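Local coordinates for protein 2-oxoglutarate dehydrogenase E3 component (Thermus thermophilus, PDB 2YQU) that probably oxidises protein-bound dihydrolipoyl groups with NAD+, using one FAD per subunit and a redox-active disulfide, at residues L5-G10 with A111-E116; I133-G138 with L269-A274; K118-V121 with E126-E129; G282-P285 with R291-V294. One frame throughout, in Å; residues are numbered along the deposited sequence.

Contact 1: L5-G10 with A111-E116; sequences LVIGAG and ARFLSE. With FAD (flavin-adenine dinucleotide), chain D.
I7 and A111 meet as methyl against methyl, with CG2 of I7 3.7 Å from CB of A111. The same CG2 stands above the adenine of FAD, 3.8 Å from N1A. I7 sets its CG1 beside the backbone N (chi1 -60°), and the chain then runs on to CD1. This end reaches the F113 ring obliquely at CZ, 4.1 Å away. CG2 thus meets both the adenine and A111, while CD1 extends to F113.

A111 holds the adenine by its backbone. Its N donates to N1A of FAD (2.9 Å, 155° at the hydrogen). Its O accepts from N6A of FAD (3.0 Å, 166° at the hydrogen). The two bonds use the Watson-Crick edge of the base and should fix its rotation in its own plane.

Strand 2-7 belongs to the parallel sheet of the Rossmann-type FAD-binding domain. It runs into a glycine-rich turn, and G8 and G10 fit the first two glycines of a GxGxxG motif. Without side chains they lie close to the cofactor: CA of G8 is 3.3 Å from O4B of FAD, and CA of G10 is 3.5 Å from O5B of FAD.

Further out, A9 N is hydrogen-bonded to E31, which also bonds FAD. V119 of strand 118-121 packs on both A111 and F113. The backbones of I7 and L134 are hydrogen-bonded within the parallel sheet.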
loop_
_atom_site.group_PDB
_atom_site.type_symbol
_atom_site.label_atom_id
_atom_site.label_comp_id
_atom_site.label_asym_id
_atom_site.label_seq_id
_atom_site.Cartn_x
_atom_site.Cartn_y
_atom_site.Cartn_z
ATOM N N LEU A 5 20.909 0.281 30.607
ATOM C CA LEU A 5 19.927 -0.626 31.161
ATOM C C LEU A 5 18.569 -0.105 30.731
ATOM O O LEU A 5 18.249 1.056 30.976
ATOM C CB LEU A 5 20.029 -0.648 32.678
ATOM C CG LEU A 5 19.105 -1.605 33.425
ATOM C CD1 LEU A 5 19.423 -3.045 33.089
ATOM C CD2 LEU A 5 19.243 -1.361 34.930
ATOM N N VAL A 6 17.798 -0.961 30.067
ATOM C CA VAL A 6 16.489 -0.618 29.539
ATOM C C VAL A 6 15.437 -1.312 30.391
ATOM O O VAL A 6 15.529 -2.515 30.626
ATOM C CB VAL A 6 16.325 -1.093 28.080
ATOM C CG1 VAL A 6 14.968 -0.673 27.540
ATOM C CG2 VAL A 6 17.440 -0.550 27.207
ATOM N N ILE A 7 14.451 -0.555 30.859
ATOM C CA ILE A 7 13.335 -1.114 31.605
ATOM C C ILE A 7 12.114 -1.175 30.696
ATOM O O ILE A 7 11.546 -0.145 30.359
ATOM C CB ILE A 7 13.043 -0.269 32.855
ATOM C CG1 ILE A 7 14.278 -0.231 33.765
ATOM C CG2 ILE A 7 11.852 -0.843 33.626
ATOM C CD1 ILE A 7 14.281 0.911 34.748
ATOM N N GLY A 8 11.706 -2.388 30.337
ATOM C CA GLY A 8 10.611 -2.611 29.406
ATOM C C GLY A 8 11.161 -3.089 28.077
ATOM O O GLY A 8 12.153 -2.555 27.591
ATOM N N ALA A 9 10.522 -4.101 27.499
ATOM C CA ALA A 9 10.949 -4.711 26.245
ATOM C C ALA A 9 9.846 -4.632 25.195
ATOM O O ALA A 9 9.714 -5.527 24.354
ATOM C CB ALA A 9 11.371 -6.154 26.456
ATOM N N GLY A 10 9.062 -3.563 25.263
ATOM C CA GLY A 10 8.139 -3.199 24.197
ATOM C C GLY A 10 8.832 -2.587 22.993
ATOM O O GLY A 10 10.054 -2.548 22.923
ATOM N N ALA A 111 11.658 -4.202 37.521
ATOM C CA ALA A 111 12.718 -3.245 37.831
ATOM C C ALA A 111 12.184 -2.138 38.726
ATOM O O ALA A 111 11.125 -1.578 38.458
ATOM C CB ALA A 111 13.286 -2.652 36.560
ATOM N N ARG A 112 12.952 -1.813 39.763
ATOM C CA ARG A 112 12.627 -0.750 40.704
ATOM C C ARG A 112 13.891 0.048 41.018
ATOM O O ARG A 112 14.902 -0.532 41.397
ATOM C CB ARG A 112 12.067 -1.360 41.990
ATOM C CG ARG A 112 11.498 -0.365 42.981
ATOM C CD ARG A 112 11.080 -1.011 44.294
ATOM N NE ARG A 112 12.201 -1.063 45.222
ATOM C CZ ARG A 112 12.146 -1.562 46.445
ATOM N NH1 ARG A 112 11.015 -2.078 46.928
ATOM N NH2 ARG A 112 13.238 -1.545 47.194
ATOM N N PHE A 113 13.831 1.368 40.868
ATOM C CA PHE A 113 14.979 2.230 41.153
ATOM C C PHE A 113 15.386 2.166 42.634
ATOM O O PHE A 113 14.546 2.250 43.523
ATOM C CB PHE A 113 14.686 3.690 40.790
ATOM C CG PHE A 113 14.757 3.986 39.312
ATOM C CD1 PHE A 113 13.601 4.146 38.569
ATOM C CD2 PHE A 113 15.988 4.124 38.676
ATOM C CE1 PHE A 113 13.667 4.426 37.213
ATOM C CE2 PHE A 113 16.059 4.401 37.325
ATOM C CZ PHE A 113 14.900 4.561 36.596
ATOM N N LEU A 114 16.684 2.008 42.862
ATOM C CA LEU A 114 17.295 2.104 44.188
ATOM C C LEU A 114 17.995 3.451 44.325
ATOM O O LEU A 114 17.985 4.055 45.397
ATOM C CB LEU A 114 18.304 0.969 44.378
ATOM C CG LEU A 114 17.846 -0.357 44.997
ATOM C CD1 LEU A 114 16.358 -0.643 44.863
ATOM C CD2 LEU A 114 18.676 -1.500 44.430
ATOM N N SER A 115 18.613 3.898 43.232
ATOM C CA SER A 115 19.204 5.229 43.123
ATOM C C SER A 115 19.111 5.680 41.665
ATOM O O SER A 115 18.468 5.011 40.845
ATOM C CB SER A 115 20.666 5.195 43.566
ATOM O OG SER A 115 21.457 4.484 42.633
ATOM N N GLU A 116 19.761 6.794 41.332
ATOM C CA GLU A 116 19.775 7.277 39.947
ATOM C C GLU A 116 20.570 6.367 39.000
ATOM O O GLU A 116 20.413 6.454 37.786
ATOM C CB GLU A 116 20.306 8.720 39.863
ATOM C CG GLU A 116 21.659 8.957 40.512
ATOM C CD GLU A 116 22.314 10.260 40.081
ATOM O OE1 GLU A 116 21.601 11.180 39.615
ATOM O OE2 GLU A 116 23.557 10.360 40.214
HETATM P PA FAD D . 4.902 -1.388 25.959
HETATM O O1A FAD D . 3.665 -1.363 26.777
HETATM O O2A FAD D . 4.707 -2.040 24.584
HETATM O O5B FAD D . 6.060 -2.114 26.793
HETATM C C5B FAD D . 6.234 -1.810 28.155
HETATM C C4B FAD D . 6.792 -3.050 28.820
HETATM O O4B FAD D . 7.354 -2.667 30.059
HETATM C C3B FAD D . 5.720 -4.094 29.123
HETATM O O3B FAD D . 6.045 -5.318 28.502
HETATM C C2B FAD D . 5.735 -4.230 30.634
HETATM O O2B FAD D . 5.570 -5.568 31.046
HETATM C C1B FAD D . 7.106 -3.686 31.002
HETATM N N9A FAD D . 7.254 -3.069 32.323
HETATM C C8A FAD D . 6.532 -2.038 32.869
HETATM N N7A FAD D . 7.043 -1.744 34.078
HETATM C C5A FAD D . 8.084 -2.576 34.315
HETATM C C6A FAD D . 8.959 -2.720 35.388
HETATM N N6A FAD D . 8.986 -1.867 36.409
HETATM N N1A FAD D . 9.930 -3.683 35.297
HETATM C C2A FAD D . 10.067 -4.499 34.201
HETATM N N3A FAD D . 9.202 -4.344 33.139
HETATM C C4A FAD D . 8.230 -3.406 33.215
HETATM N N1 FAD D . 0.044 0.756 18.332
HETATM C C2 FAD D . 0.334 0.927 16.995
HETATM O O2 FAD D . 1.223 1.702 16.628
HETATM N N3 FAD D . -0.376 0.226 16.053
HETATM C C4 FAD D . -1.381 -0.637 16.429
HETATM O O4 FAD D . -1.833 -1.372 15.568
HETATM C C4X FAD D . -1.684 -0.827 17.777
HETATM N N5 FAD D . -2.692 -1.696 18.164
HETATM C C5X FAD D . -2.963 -1.862 19.521
HETATM C C6 FAD D . -3.982 -2.737 19.907
HETATM C C7 FAD D . -4.272 -2.916 21.268
HETATM C C7M FAD D . -5.304 -3.944 21.651
HETATM C C8 FAD D . -3.543 -2.227 22.232
HETATM C C8M FAD D . -3.603 -2.625 23.684
HETATM C C9 FAD D . -2.529 -1.350 21.842
HETATM C C9A FAD D . -2.239 -1.156 20.485
HETATM N N10 FAD D . -1.235 -0.271 20.085
HETATM C C10 FAD D . -0.963 -0.117 18.734
HETATM C "C1'" FAD D . -0.499 0.612 21.060
HETATM C "C2'" FAD D . 0.858 -0.033 21.356
HETATM O "O2'" FAD D . 0.686 -1.331 21.903
HETATM C "C3'" FAD D . 1.726 0.835 22.262
HETATM O "O3'" FAD D . 1.798 2.147 21.736
HETATM C "C4'" FAD D . 3.143 0.281 22.356
HETATM O "O4'" FAD D . 3.124 -1.033 22.859
HETATM C "C5'" FAD D . 4.024 1.193 23.217
HETATM O "O5'" FAD D . 5.309 0.631 23.364
HETATM P P FAD D . 6.173 0.903 24.691
HETATM O O1P FAD D . 7.523 0.284 24.526
HETATM O O2P FAD D . 6.157 2.373 25.070
HETATM O O3P FAD D . 5.409 0.141 25.891
#

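Contact 2: I133-G138 with L269-A274; sequences ILIATG and LSLENA. With FAD (flavin-adenine dinucleotide), chain D.
T137 OG1 is hydrogen-bonded to the carbonyl O of Y265, and this bond ties its side chain down beside L269. The hydroxyl sits between the backbone N and the carbonyl carbon (chi1 47°), which turns CG2 toward the cofactor. CG2 lies over the adenine face, 3.3 Å from N7A of FAD. Across the contact, CG2 of T137 meets CD2 of L269, at 4.1 Å.

L269 spreads its two methyls. CD1 stands above the amino end of the adenine, 3.9 Å from N6A of FAD. CD2 turns to I135 and comes within 3.8 Å of its CG2.

I135 has an apolar partner on each branch. CG2 serves L269, while CD1 meets CD2 of L271 at 3.9 Å. Both leucines cross the isoleucine obliquely. Across the two segments the contact is apolar, and the touching residues are buried.

ND2 of N273 in the loop 269-274 is hydrogen-bonded to O of F113. Past T137, the backbone passes the pyrophosphate, where CA of G138 lies 3.1 Å from O3P of FAD. A parallel strand ending in a turn at the pyrophosphate, with aliphatic groups over the adenine, is the ADP half of a Rossmann-type FAD site.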
loop_
_atom_site.group_PDB
_atom_site.type_symbol
_atom_site.label_atom_id
_atom_site.label_comp_id
_atom_site.label_asym_id
_atom_site.label_seq_id
_atom_site.Cartn_x
_atom_site.Cartn_y
_atom_site.Cartn_z
ATOM N N ILE A 133 20.169 4.884 31.838
ATOM C CA ILE A 133 18.965 4.085 32.065
ATOM C C ILE A 133 17.859 4.641 31.183
ATOM O O ILE A 133 17.702 5.852 31.094
ATOM C CB ILE A 133 18.553 4.137 33.531
ATOM C CG1 ILE A 133 19.700 3.608 34.397
ATOM C CG2 ILE A 133 17.267 3.336 33.763
ATOM C CD1 ILE A 133 19.455 3.722 35.874
ATOM N N LEU A 134 17.114 3.746 30.546
ATOM C CA LEU A 134 16.057 4.106 29.619
ATOM C C LEU A 134 14.771 3.494 30.129
ATOM O O LEU A 134 14.636 2.274 30.140
ATOM C CB LEU A 134 16.372 3.561 28.230
ATOM C CG LEU A 134 15.295 3.739 27.160
ATOM C CD1 LEU A 134 14.985 5.202 26.935
ATOM C CD2 LEU A 134 15.741 3.068 25.875
ATOM N N ILE A 135 13.859 4.347 30.573
ATOM C CA ILE A 135 12.540 3.930 31.058
ATOM C C ILE A 135 11.593 3.811 29.873
ATOM O O ILE A 135 11.304 4.807 29.212
ATOM C CB ILE A 135 11.977 4.933 32.082
ATOM C CG1 ILE A 135 12.943 5.093 33.269
ATOM C CG2 ILE A 135 10.617 4.456 32.593
ATOM C CD1 ILE A 135 12.686 6.304 34.102
ATOM N N ALA A 136 11.113 2.592 29.645
ATOM C CA ALA A 136 10.218 2.262 28.547
ATOM C C ALA A 136 9.135 1.305 29.058
ATOM O O ALA A 136 8.888 0.254 28.474
ATOM C CB ALA A 136 11.012 1.645 27.388
ATOM N N THR A 137 8.498 1.713 30.155
ATOM C CA THR A 137 7.502 0.903 30.864
ATOM C C THR A 137 6.081 0.943 30.296
ATOM O O THR A 137 5.184 0.258 30.795
ATOM C CB THR A 137 7.463 1.324 32.358
ATOM O OG1 THR A 137 7.418 2.751 32.486
ATOM C CG2 THR A 137 8.733 0.923 33.053
ATOM N N GLY A 138 5.861 1.749 29.265
ATOM C CA GLY A 138 4.630 1.684 28.498
ATOM C C GLY A 138 3.410 2.227 29.217
ATOM O O GLY A 138 3.502 3.182 29.995
ATOM N N LEU A 269 7.973 1.143 40.135
ATOM C CA LEU A 269 9.249 1.611 39.597
ATOM C C LEU A 269 10.046 2.431 40.618
ATOM O O LEU A 269 11.249 2.631 40.457
ATOM C CB LEU A 269 8.983 2.444 38.328
ATOM C CG LEU A 269 10.116 2.743 37.355
ATOM C CD1 LEU A 269 10.887 1.493 36.932
ATOM C CD2 LEU A 269 9.543 3.476 36.121
ATOM N N SER A 270 9.375 2.906 41.665
ATOM C CA SER A 270 9.977 3.795 42.661
ATOM C C SER A 270 10.796 4.907 41.997
ATOM O O SER A 270 11.978 5.070 42.276
ATOM C CB SER A 270 10.849 3.006 43.646
ATOM O OG SER A 270 10.084 2.044 44.343
ATOM N N LEU A 271 10.153 5.653 41.098
ATOM C CA LEU A 271 10.787 6.768 40.394
ATOM C C LEU A 271 11.451 7.757 41.341
ATOM O O LEU A 271 12.485 8.339 41.012
ATOM C CB LEU A 271 9.759 7.519 39.548
ATOM C CG LEU A 271 9.334 6.864 38.238
ATOM C CD1 LEU A 271 8.148 7.610 37.642
ATOM C CD2 LEU A 271 10.495 6.826 37.248
ATOM N N GLU A 272 10.829 7.967 42.498
ATOM C CA GLU A 272 11.356 8.860 43.531
ATOM C C GLU A 272 12.811 8.565 43.940
ATOM O O GLU A 272 13.560 9.482 44.255
ATOM C CB GLU A 272 10.420 8.885 44.760
ATOM C CG GLU A 272 10.427 7.647 45.655
ATOM C CD GLU A 272 9.589 6.482 45.140
ATOM O OE1 GLU A 272 9.688 5.379 45.719
ATOM O OE2 GLU A 272 8.842 6.647 44.161
ATOM N N ASN A 273 13.210 7.299 43.916
ATOM C CA ASN A 273 14.587 6.917 44.240
ATOM C C ASN A 273 15.606 7.381 43.195
ATOM O O ASN A 273 16.790 7.469 43.484
ATOM C CB ASN A 273 14.696 5.404 44.443
ATOM C CG ASN A 273 13.930 4.917 45.670
ATOM O OD1 ASN A 273 13.528 5.711 46.524
ATOM N ND2 ASN A 273 13.726 3.606 45.754
ATOM N N ALA A 274 15.142 7.668 41.983
ATOM C CA ALA A 274 15.989 8.240 40.939
ATOM C C ALA A 274 15.930 9.766 40.904
ATOM O O ALA A 274 16.635 10.384 40.123
ATOM C CB ALA A 274 15.594 7.684 39.593
HETATM P PA FAD D . 4.902 -1.388 25.959
HETATM O O1A FAD D . 3.665 -1.363 26.777
HETATM O O2A FAD D . 4.707 -2.040 24.584
HETATM O O5B FAD D . 6.060 -2.114 26.793
HETATM C C5B FAD D . 6.234 -1.810 28.155
HETATM C C4B FAD D . 6.792 -3.050 28.820
HETATM O O4B FAD D . 7.354 -2.667 30.059
HETATM C C3B FAD D . 5.720 -4.094 29.123
HETATM O O3B FAD D . 6.045 -5.318 28.502
HETATM C C2B FAD D . 5.735 -4.230 30.634
HETATM O O2B FAD D . 5.570 -5.568 31.046
HETATM C C1B FAD D . 7.106 -3.686 31.002
HETATM N N9A FAD D . 7.254 -3.069 32.323
HETATM C C8A FAD D . 6.532 -2.038 32.869
HETATM N N7A FAD D . 7.043 -1.744 34.078
HETATM C C5A FAD D . 8.084 -2.576 34.315
HETATM C C6A FAD D . 8.959 -2.720 35.388
HETATM N N6A FAD D . 8.986 -1.867 36.409
HETATM N N1A FAD D . 9.930 -3.683 35.297
HETATM C C2A FAD D . 10.067 -4.499 34.201
HETATM N N3A FAD D . 9.202 -4.344 33.139
HETATM C C4A FAD D . 8.230 -3.406 33.215
HETATM N N1 FAD D . 0.044 0.756 18.332
HETATM C C2 FAD D . 0.334 0.927 16.995
HETATM O O2 FAD D . 1.223 1.702 16.628
HETATM N N3 FAD D . -0.376 0.226 16.053
HETATM C C4 FAD D . -1.381 -0.637 16.429
HETATM O O4 FAD D . -1.833 -1.372 15.568
HETATM C C4X FAD D . -1.684 -0.827 17.777
HETATM N N5 FAD D . -2.692 -1.696 18.164
HETATM C C5X FAD D . -2.963 -1.862 19.521
HETATM C C6 FAD D . -3.982 -2.737 19.907
HETATM C C7 FAD D . -4.272 -2.916 21.268
HETATM C C7M FAD D . -5.304 -3.944 21.651
HETATM C C8 FAD D . -3.543 -2.227 22.232
HETATM C C8M FAD D . -3.603 -2.625 23.684
HETATM C C9 FAD D . -2.529 -1.350 21.842
HETATM C C9A FAD D . -2.239 -1.156 20.485
HETATM N N10 FAD D . -1.235 -0.271 20.085
HETATM C C10 FAD D . -0.963 -0.117 18.734
HETATM C "C1'" FAD D . -0.499 0.612 21.060
HETATM C "C2'" FAD D . 0.858 -0.033 21.356
HETATM O "O2'" FAD D . 0.686 -1.331 21.903
HETATM C "C3'" FAD D . 1.726 0.835 22.262
HETATM O "O3'" FAD D . 1.798 2.147 21.736
HETATM C "C4'" FAD D . 3.143 0.281 22.356
HETATM O "O4'" FAD D . 3.124 -1.033 22.859
HETATM C "C5'" FAD D . 4.024 1.193 23.217
HETATM O "O5'" FAD D . 5.309 0.631 23.364
HETATM P P FAD D . 6.173 0.903 24.691
HETATM O O1P FAD D . 7.523 0.284 24.526
HETATM O O2P FAD D . 6.157 2.373 25.070
HETATM O O3P FAD D . 5.409 0.141 25.891
#

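Contact 3: K118-V121 with E126-E129; sequences KVLV and EELE
K118 starts at CB 4.1 Å from the carbonyl O of L128. Its CG comes closer to that O, at 3.7 Å. CD then passes OE1 of E127 at 3.8 Å. Bends at chi3 (-57°) and chi4 swing the end of the chain toward E129, and CE packs on CG of E129. The tip forms a salt bridge from NZ to OE2 of E129 (3.1 Å), weak as a hydrogen bond. The two chains lie side by side and point the same way. A second carboxylate, that of E127, is near NZ but beyond salt-bridge distance, so the lysine probably feels two negative charges.

Strands 118-121 and 127-130 form a beta hairpin, part of a three-stranded antiparallel sheet with 111-113. V119 and L128 are a hydrogen-bonded pair, with V119 N to L128 O and L128 N to V119 O both 2.9 Å. V121 N adds a bond to E126 O, also 2.9 Å. K118 with E129, and L120 with E127, are the non-hydrogen-bonded pairs.

V119 and L128 lie on the face opposite K118, L120, E127 and E129. CD1 of L128 meets CG2 of V121 at 3.8 Å. V119 and L128 pack on L5, and L128 and V121 on V30, of the parallel sheet. OE2 of E126 is hydrogen-bonded to T124 OG1 and H107 ND1.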
loop_
_atom_site.group_PDB
_atom_site.type_symbol
_atom_site.label_atom_id
_atom_site.label_comp_id
_atom_site.label_asym_id
_atom_site.label_seq_id
_atom_site.Cartn_x
_atom_site.Cartn_y
_atom_site.Cartn_z
ATOM N N LYS A 118 21.183 2.793 39.927
ATOM C CA LYS A 118 21.031 1.401 40.347
ATOM C C LYS A 118 19.574 0.973 40.359
ATOM O O LYS A 118 18.724 1.714 40.826
ATOM C CB LYS A 118 21.623 1.194 41.743
ATOM C CG LYS A 118 21.892 -0.267 42.081
ATOM C CD LYS A 118 22.661 -0.418 43.401
ATOM C CE LYS A 118 23.989 0.336 43.374
ATOM N NZ LYS A 118 25.054 -0.320 44.197
ATOM N N VAL A 119 19.319 -0.238 39.868
ATOM C CA VAL A 119 17.973 -0.778 39.722
ATOM C C VAL A 119 17.923 -2.201 40.275
ATOM O O VAL A 119 18.749 -3.041 39.919
ATOM C CB VAL A 119 17.560 -0.805 38.228
ATOM C CG1 VAL A 119 16.243 -1.537 38.035
ATOM C CG2 VAL A 119 17.467 0.604 37.688
ATOM N N LEU A 120 16.941 -2.467 41.132
ATOM C CA LEU A 120 16.703 -3.809 41.654
ATOM C C LEU A 120 15.725 -4.565 40.760
ATOM O O LEU A 120 14.661 -4.051 40.429
ATOM C CB LEU A 120 16.138 -3.723 43.072
ATOM C CG LEU A 120 15.573 -5.005 43.701
ATOM C CD1 LEU A 120 16.681 -6.011 43.983
ATOM C CD2 LEU A 120 14.797 -4.660 44.967
ATOM N N VAL A 121 16.103 -5.776 40.362
ATOM C CA VAL A 121 15.169 -6.744 39.803
ATOM C C VAL A 121 14.616 -7.488 41.006
ATOM O O VAL A 121 15.319 -8.287 41.625
ATOM C CB VAL A 121 15.856 -7.736 38.843
ATOM C CG1 VAL A 121 14.821 -8.667 38.201
ATOM C CG2 VAL A 121 16.653 -6.992 37.779
ATOM N N GLU A 126 18.641 -9.211 41.968
ATOM C CA GLU A 126 19.825 -8.612 41.353
ATOM C C GLU A 126 19.790 -7.102 41.474
ATOM O O GLU A 126 18.741 -6.484 41.287
ATOM C CB GLU A 126 19.897 -8.937 39.862
ATOM C CG GLU A 126 20.305 -10.348 39.511
ATOM C CD GLU A 126 20.254 -10.572 38.016
ATOM O OE1 GLU A 126 21.336 -10.683 37.393
ATOM O OE2 GLU A 126 19.132 -10.614 37.471
ATOM N N GLU A 127 20.941 -6.516 41.776
ATOM C CA GLU A 127 21.119 -5.076 41.698
ATOM C C GLU A 127 21.970 -4.784 40.473
ATOM O O GLU A 127 23.084 -5.302 40.347
ATOM C CB GLU A 127 21.783 -4.553 42.965
ATOM C CG GLU A 127 20.907 -4.732 44.197
ATOM C CD GLU A 127 21.471 -4.050 45.428
ATOM O OE1 GLU A 127 22.639 -3.611 45.395
ATOM O OE2 GLU A 127 20.739 -3.953 46.430
ATOM N N LEU A 128 21.426 -3.981 39.560
ATOM C CA LEU A 128 22.058 -3.687 38.286
ATOM C C LEU A 128 22.455 -2.220 38.221
ATOM O O LEU A 128 21.676 -1.348 38.577
ATOM C CB LEU A 128 21.090 -3.995 37.139
ATOM C CG LEU A 128 20.425 -5.377 37.126
ATOM C CD1 LEU A 128 19.555 -5.534 35.886
ATOM C CD2 LEU A 128 21.450 -6.494 37.199
ATOM N N GLU A 129 23.671 -1.948 37.773
ATOM C CA GLU A 129 24.117 -0.580 37.561
ATOM C C GLU A 129 24.322 -0.327 36.080
ATOM O O GLU A 129 24.592 -1.258 35.313
ATOM C CB GLU A 129 25.412 -0.313 38.315
ATOM C CG GLU A 129 25.218 -0.279 39.820
ATOM C CD GLU A 129 26.515 -0.416 40.592
ATOM O OE1 GLU A 129 27.408 -1.174 40.154
ATOM O OE2 GLU A 129 26.636 0.240 41.647
#

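Contact 4: G282-P285 with R291-V294; sequences GRIP and RTRV
I284 and T292 touch methyl to methyl, their side chains set at a slant. CG2 of I284 lies 3.7 Å from CG2 of T292. In I284, CG2 is anti to the backbone N and CG1 sits beside that N (chi1 -60°). One branch is thereby given to T292, while CG1 and CD1 take another course.

In T292 the hydroxyl OG1 lies between the backbone N and the carbonyl carbon (chi1 65°). This leaves CG2 beside the N and against I284. The two branches therefore do different work. The methyl packs on the isoleucine, and OG1 is hydrogen-bonded to the carbonyl O of I297. That bond gives the polar end of this buried side chain a partner and ties it to strand 297-299. A299 of the same strand touches both I284 and T292.

The backbones approach without a direct bond. P285 O lies 3.7 Å from CA of T292. The same O is 4.2 Å from CG2 of T292, so the threonine passes close to the carbonyl as well as to the isoleucine. One water spans the gap: it donates to P285 O at 2.7 Å and accepts from R293 N at 3.0 Å.

The arrangement is a loop turning back on itself beside strand 297-299, the connection that brings the chain into the outer strand of the parallel sheet in the FAD-binding domain.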
loop_
_atom_site.group_PDB
_atom_site.type_symbol
_atom_site.label_atom_id
_atom_site.label_comp_id
_atom_site.label_asym_id
_atom_site.label_seq_id
_atom_site.Cartn_x
_atom_site.Cartn_y
_atom_site.Cartn_z
ATOM N N GLY A 282 0.366 11.098 34.717
ATOM C CA GLY A 282 1.160 9.916 34.984
ATOM C C GLY A 282 2.379 9.787 34.088
ATOM O O GLY A 282 3.123 8.817 34.196
ATOM N N ARG A 283 2.598 10.763 33.216
ATOM C CA ARG A 283 3.741 10.730 32.303
ATOM C C ARG A 283 5.018 11.133 33.018
ATOM O O ARG A 283 4.969 11.876 33.997
ATOM C CB ARG A 283 3.527 11.687 31.137
ATOM C CG ARG A 283 2.328 11.394 30.276
ATOM C CD ARG A 283 1.996 12.535 29.319
ATOM N NE ARG A 283 1.612 13.752 30.035
ATOM C CZ ARG A 283 1.167 14.866 29.451
ATOM N NH1 ARG A 283 1.041 14.937 28.135
ATOM N NH2 ARG A 283 0.843 15.923 30.192
ATOM N N ILE A 284 6.153 10.637 32.527
ATOM C CA ILE A 284 7.467 11.113 32.955
ATOM C C ILE A 284 7.851 12.244 32.020
ATOM O O ILE A 284 7.979 12.029 30.803
ATOM C CB ILE A 284 8.518 9.984 32.881
ATOM C CG1 ILE A 284 8.124 8.821 33.791
ATOM C CG2 ILE A 284 9.911 10.523 33.250
ATOM C CD1 ILE A 284 8.904 7.553 33.557
ATOM N N PRO A 285 8.001 13.459 32.549
ATOM C CA PRO A 285 8.423 14.586 31.717
ATOM C C PRO A 285 9.802 14.355 31.094
ATOM O O PRO A 285 10.706 13.888 31.763
ATOM C CB PRO A 285 8.457 15.760 32.701
ATOM C CG PRO A 285 7.580 15.344 33.824
ATOM C CD PRO A 285 7.769 13.877 33.944
ATOM N N ARG A 291 15.475 13.074 27.441
ATOM C CA ARG A 291 16.064 12.998 28.776
ATOM C C ARG A 291 15.048 13.448 29.814
ATOM O O ARG A 291 14.341 14.439 29.616
ATOM C CB ARG A 291 17.279 13.922 28.910
ATOM C CG ARG A 291 18.447 13.616 28.023
ATOM C CD ARG A 291 19.513 14.720 28.069
ATOM N NE ARG A 291 19.008 15.970 27.500
ATOM C CZ ARG A 291 19.755 17.040 27.211
ATOM N NH1 ARG A 291 21.067 17.035 27.400
ATOM N NH2 ARG A 291 19.179 18.122 26.710
ATOM N N THR A 292 15.010 12.749 30.940
ATOM C CA THR A 292 14.288 13.230 32.107
ATOM C C THR A 292 15.119 14.351 32.721
ATOM O O THR A 292 16.157 14.746 32.161
ATOM C CB THR A 292 14.085 12.109 33.153
ATOM O OG1 THR A 292 15.359 11.688 33.661
ATOM C CG2 THR A 292 13.479 10.848 32.534
ATOM N N ARG A 293 14.689 14.842 33.876
ATOM C CA ARG A 293 15.428 15.888 34.573
ATOM C C ARG A 293 16.764 15.374 35.132
ATOM O O ARG A 293 17.648 16.171 35.447
ATOM C CB ARG A 293 14.566 16.526 35.668
ATOM C CG ARG A 293 14.314 15.663 36.886
ATOM C CD ARG A 293 13.584 16.408 37.992
ATOM N NE ARG A 293 12.849 15.513 38.883
ATOM C CZ ARG A 293 11.832 15.886 39.661
ATOM N NH1 ARG A 293 11.240 14.990 40.444
ATOM N NH2 ARG A 293 11.388 17.144 39.660
ATOM N N VAL A 294 16.901 14.055 35.265
ATOM C CA VAL A 294 18.183 13.425 35.575
ATOM C C VAL A 294 18.814 13.034 34.237
ATOM O O VAL A 294 18.333 12.111 33.582
ATOM C CB VAL A 294 18.006 12.191 36.478
ATOM C CG1 VAL A 294 19.330 11.504 36.698
ATOM C CG2 VAL A 294 17.381 12.602 37.798
HETATM O O HOH W 1 11.723 14.389 34.203
#

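Contacts 1 and 2 are buried and both touch FAD. Their strands 2-7 and 133-135 are neighbours in the parallel sheet, and they share the adenine. Both lay apolar groups over its face, and contact 1 adds backbone bonds at its edge. Contact 3 is partly buried and bonds mainly through paired strands. Its face with K118, E127 and E129 is the more open side, while V119 backs A111 and F113 of contact 1. Contact 4 is also partly buried, but relies on one methyl pair and a water instead of strand pairing. It joins contact 2 through I284, which packs on I135 and L271, and through V294 on A274. Contacts 3 and 4 do not touch, their nearest atoms being about 9 Å apart.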